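Local coordinates for putative acid phosphatase WZB (Escherichia coli, PDB 2WMY), which probably hydrolyses the phosphate ester of phosphotyrosine in proteins, as a low molecular weight protein tyrosine phosphatase, at residues I56-K61 with E128-V133. The protein carries 1 engineered substitution. Numbering follows the deposited sequence.
Sequences IRVAEK and EAFDSV
Val58 reaches across from helix 53-61 to the first turns of helix 127-147 and sets its branched side chain against Phe130 and Asp131; one residue before it, Arg57 forms a salt bridge between the same helices, from NH2 to Asp127. Val58 CB lies 4.1 Å from Phe130 CB, an apolar contact made at the base of the aromatic side chain. The two methyls of Val58 then part. Val58 CG2, anti to the backbone N, touches two oxygens lying roughly at right angles to each other as seen from the methyl, Phe130 O and Asp131 OD1, each 3.5 Å away. CG1, with chi1 at 76°, stands between the backbone N and the carbonyl carbon and comes to the edge of the Phe130 ring, near its plane; Ile24 of helix 21-32 also touches Val58. The CA atoms come closest at Val58 and Asp131, 6.1 Å apart, where the short helical segments cross at -55° with their axes 9.4 Å apart. In this low molecular weight phosphatase fold, a four-stranded parallel sheet with helices, the crossing joins the helix after strand 37-42 to the C-terminal helix. Beyond its CB, Phe130 carries its ring past Val58 to touch Pro122, on the side of the predicted catalytic residues Arg21 and Asp121. One turn after Val58, Lys61 extends along the outer side of the crossing, CG anti to its backbone N. Its ammonium forms a salt bridge with Asp131, in which Lys61 NZ is 2.7 Å from Asp131 OD1. The approach is on the syn side of the carboxylate, 27° out of its plane. Replacing Asp131 with an alanine would probably leave the Lys61 ammonium without its carboxylate mate, its chain freer to swing, and the Val58 CG2 methyl less covered.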
ATOM      1  N   ILE A  56     -10.579  -5.263   7.028  1.00 23.47           N
ATOM      2  CA  ILE A  56     -10.801  -6.708   6.999  1.00 31.03           C
ATOM      3  C   ILE A  56     -12.184  -7.068   6.444  1.00 30.90           C
ATOM      4  O   ILE A  56     -12.326  -8.047   5.718  1.00 33.10           O
ATOM      5  CB  ILE A  56     -10.632  -7.339   8.398  1.00 23.38           C
ATOM      6  CG1 ILE A  56      -9.210  -7.113   8.905  1.00 16.17           C
ATOM      7  CG2 ILE A  56     -10.953  -8.830   8.358  1.00 23.23           C
ATOM      8  CD1 ILE A  56      -8.996  -7.514  10.331  1.00 15.42           C
ATOM      9  N   ARG A  57     -13.200  -6.280   6.787  1.00 33.98           N
ATOM     10  CA  ARG A  57     -14.540  -6.493   6.237  1.00 38.78           C
ATOM     11  C   ARG A  57     -14.550  -6.413   4.712  1.00 31.14           C
ATOM     12  O   ARG A  57     -14.971  -7.355   4.036  1.00 28.11           O
ATOM     13  CB  ARG A  57     -15.546  -5.485   6.796  1.00 41.17           C
ATOM     14  CG  ARG A  57     -16.425  -6.033   7.900  1.00 51.52           C
ATOM     15  CD  ARG A  57     -17.759  -5.290   7.978  1.00 49.93           C
ATOM     16  NE  ARG A  57     -17.577  -3.844   8.031  1.00 46.58           N
ATOM     17  CZ  ARG A  57     -17.165  -3.184   9.107  1.00 42.93           C
ATOM     18  NH1 ARG A  57     -16.887  -3.840  10.228  1.00 45.68           N
ATOM     19  NH2 ARG A  57     -17.025  -1.866   9.063  1.00 36.92           N
ATOM     20  N   VAL A  58     -14.089  -5.290   4.168  1.00 29.90           N
ATOM     21  CA  VAL A  58     -14.134  -5.108   2.723  1.00 26.97           C
ATOM     22  C   VAL A  58     -13.260  -6.127   2.019  1.00 30.70           C
ATOM     23  O   VAL A  58     -13.585  -6.579   0.924  1.00 33.32           O
ATOM     24  CB  VAL A  58     -13.781  -3.672   2.268  1.00 29.47           C
ATOM     25  CG1 VAL A  58     -12.270  -3.408   2.356  1.00 18.15           C
ATOM     26  CG2 VAL A  58     -14.294  -3.441   0.840  1.00 30.72           C
ATOM     27  N   ALA A  59     -12.159  -6.499   2.659  1.00 26.62           N
ATOM     28  CA  ALA A  59     -11.241  -7.458   2.069  1.00 21.07           C
ATOM     29  C   ALA A  59     -11.896  -8.834   1.954  1.00 27.77           C
ATOM     30  O   ALA A  59     -11.996  -9.395   0.858  1.00 28.39           O
ATOM     31  CB  ALA A  59      -9.968  -7.536   2.885  1.00 24.78           C
ATOM     32  N   GLU A  60     -12.346  -9.379   3.079  1.00 29.16           N
ATOM     33  CA  GLU A  60     -12.950 -10.713   3.058  1.00 40.49           C
ATOM     34  C   GLU A  60     -14.178 -10.763   2.150  1.00 38.55           C
ATOM     35  O   GLU A  60     -14.372 -11.720   1.402  1.00 39.10           O
ATOM     36  CB  GLU A  60     -13.285 -11.199   4.470  1.00 43.48           C
ATOM     37  CG  GLU A  60     -12.067 -11.734   5.213  1.00 53.90           C
ATOM     38  CD  GLU A  60     -12.357 -12.092   6.656  1.00 63.13           C
ATOM     39  OE1 GLU A  60     -13.549 -12.230   7.013  1.00 63.37           O
ATOM     40  OE2 GLU A  60     -11.386 -12.236   7.433  1.00 63.71           O
ATOM     41  N   LYS A  61     -14.997  -9.721   2.223  1.00 38.03           N
ATOM     42  CA  LYS A  61     -16.146  -9.568   1.337  1.00 41.31           C
ATOM     43  C   LYS A  61     -15.750  -9.773  -0.123  1.00 40.50           C
ATOM     44  O   LYS A  61     -16.535 -10.297  -0.916  1.00 47.58           O
ATOM     45  CB  LYS A  61     -16.768  -8.187   1.537  1.00 47.28           C
ATOM     46  CG  LYS A  61     -17.862  -7.810   0.563  1.00 51.33           C
ATOM     47  CD  LYS A  61     -18.527  -6.526   1.034  1.00 50.16           C
ATOM     48  CE  LYS A  61     -19.028  -5.691  -0.124  1.00 47.93           C
ATOM     49  NZ  LYS A  61     -19.462  -4.351   0.353  1.00 49.18           N
ATOM     50  N   GLU A 128     -19.011   1.965   2.582  1.00 19.31           N
ATOM     51  CA  GLU A 128     -19.043   2.239   1.152  1.00 18.32           C
ATOM     52  C   GLU A 128     -17.790   2.989   0.707  1.00 23.16           C
ATOM     53  O   GLU A 128     -17.371   2.857  -0.434  1.00 22.58           O
ATOM     54  CB  GLU A 128     -20.325   2.959   0.703  1.00 26.48           C
ATOM     55  CG  GLU A 128     -20.422   4.425   1.081  1.00 41.14           C
ATOM     56  CD  GLU A 128     -21.227   4.641   2.350  1.00 50.63           C
ATOM     57  OE1 GLU A 128     -21.503   3.646   3.061  1.00 51.83           O
ATOM     58  OE2 GLU A 128     -21.589   5.804   2.631  1.00 50.89           O
ATOM     59  N   ALA A 129     -17.198   3.771   1.604  1.00 23.04           N
ATOM     60  CA  ALA A 129     -15.910   4.406   1.322  1.00 22.11           C
ATOM     61  C   ALA A 129     -14.827   3.339   1.215  1.00 23.61           C
ATOM     62  O   ALA A 129     -13.906   3.449   0.402  1.00 24.64           O
ATOM     63  CB  ALA A 129     -15.506   5.409   2.412  1.00 23.23           C
ATOM     64  N   PHE A 130     -14.951   2.302   2.038  1.00 21.95           N
ATOM     65  CA  PHE A 130     -14.037   1.170   1.982  1.00 17.51           C
ATOM     66  C   PHE A 130     -14.237   0.327   0.715  1.00 22.53           C
ATOM     67  O   PHE A 130     -13.273  -0.131   0.122  1.00 24.31           O
ATOM     68  CB  PHE A 130     -14.157   0.315   3.245  1.00 17.07           C
ATOM     69  CG  PHE A 130     -13.320   0.816   4.383  1.00 19.26           C
ATOM     70  CD1 PHE A 130     -12.047   0.317   4.596  1.00 19.41           C
ATOM     71  CD2 PHE A 130     -13.796   1.805   5.228  1.00 17.94           C
ATOM     72  CE1 PHE A 130     -11.270   0.790   5.638  1.00 16.69           C
ATOM     73  CE2 PHE A 130     -13.028   2.282   6.265  1.00 12.69           C
ATOM     74  CZ  PHE A 130     -11.762   1.781   6.472  1.00 20.28           C
ATOM     75  N   ASP A 131     -15.486   0.130   0.301  1.00 26.09           N
ATOM     76  CA  ASP A 131     -15.763  -0.531  -0.971  1.00 28.16           C
ATOM     77  C   ASP A 131     -15.061   0.221  -2.091  1.00 26.16           C
ATOM     78  O   ASP A 131     -14.438  -0.372  -2.971  1.00 24.28           O
ATOM     79  CB  ASP A 131     -17.266  -0.539  -1.247  1.00 26.01           C
ATOM     80  CG  ASP A 131     -18.017  -1.490  -0.346  1.00 33.53           C
ATOM     81  OD1 ASP A 131     -17.517  -2.612  -0.130  1.00 36.35           O
ATOM     82  OD2 ASP A 131     -19.108  -1.119   0.143  1.00 30.54           O
ATOM     83  N   SER A 132     -15.173   1.544  -2.033  1.00 18.09           N
ATOM     84  CA  SER A 132     -14.629   2.417  -3.053  1.00 18.31           C
ATOM     85  C   SER A 132     -13.099   2.359  -3.062  1.00 26.05           C
ATOM     86  O   SER A 132     -12.489   2.131  -4.098  1.00 21.87           O
ATOM     87  CB  SER A 132     -15.143   3.845  -2.836  1.00 27.99           C
ATOM     88  OG  SER A 132     -14.475   4.764  -3.675  1.00 44.04           O
ATOM     89  N   VAL A 133     -12.481   2.531  -1.900  1.00 29.83           N
ATOM     90  CA  VAL A 133     -11.028   2.418  -1.804  1.00 23.34           C
ATOM     91  C   VAL A 133     -10.518   1.034  -2.226  1.00 21.58           C
ATOM     92  O   VAL A 133      -9.503   0.929  -2.916  1.00 19.42           O
ATOM     93  CB  VAL A 133     -10.517   2.783  -0.397  1.00 28.08           C
ATOM     94  CG1 VAL A 133      -9.015   2.534  -0.290  1.00 23.27           C
ATOM     95  CG2 VAL A 133     -10.834   4.238  -0.094  1.00 30.47           C
TER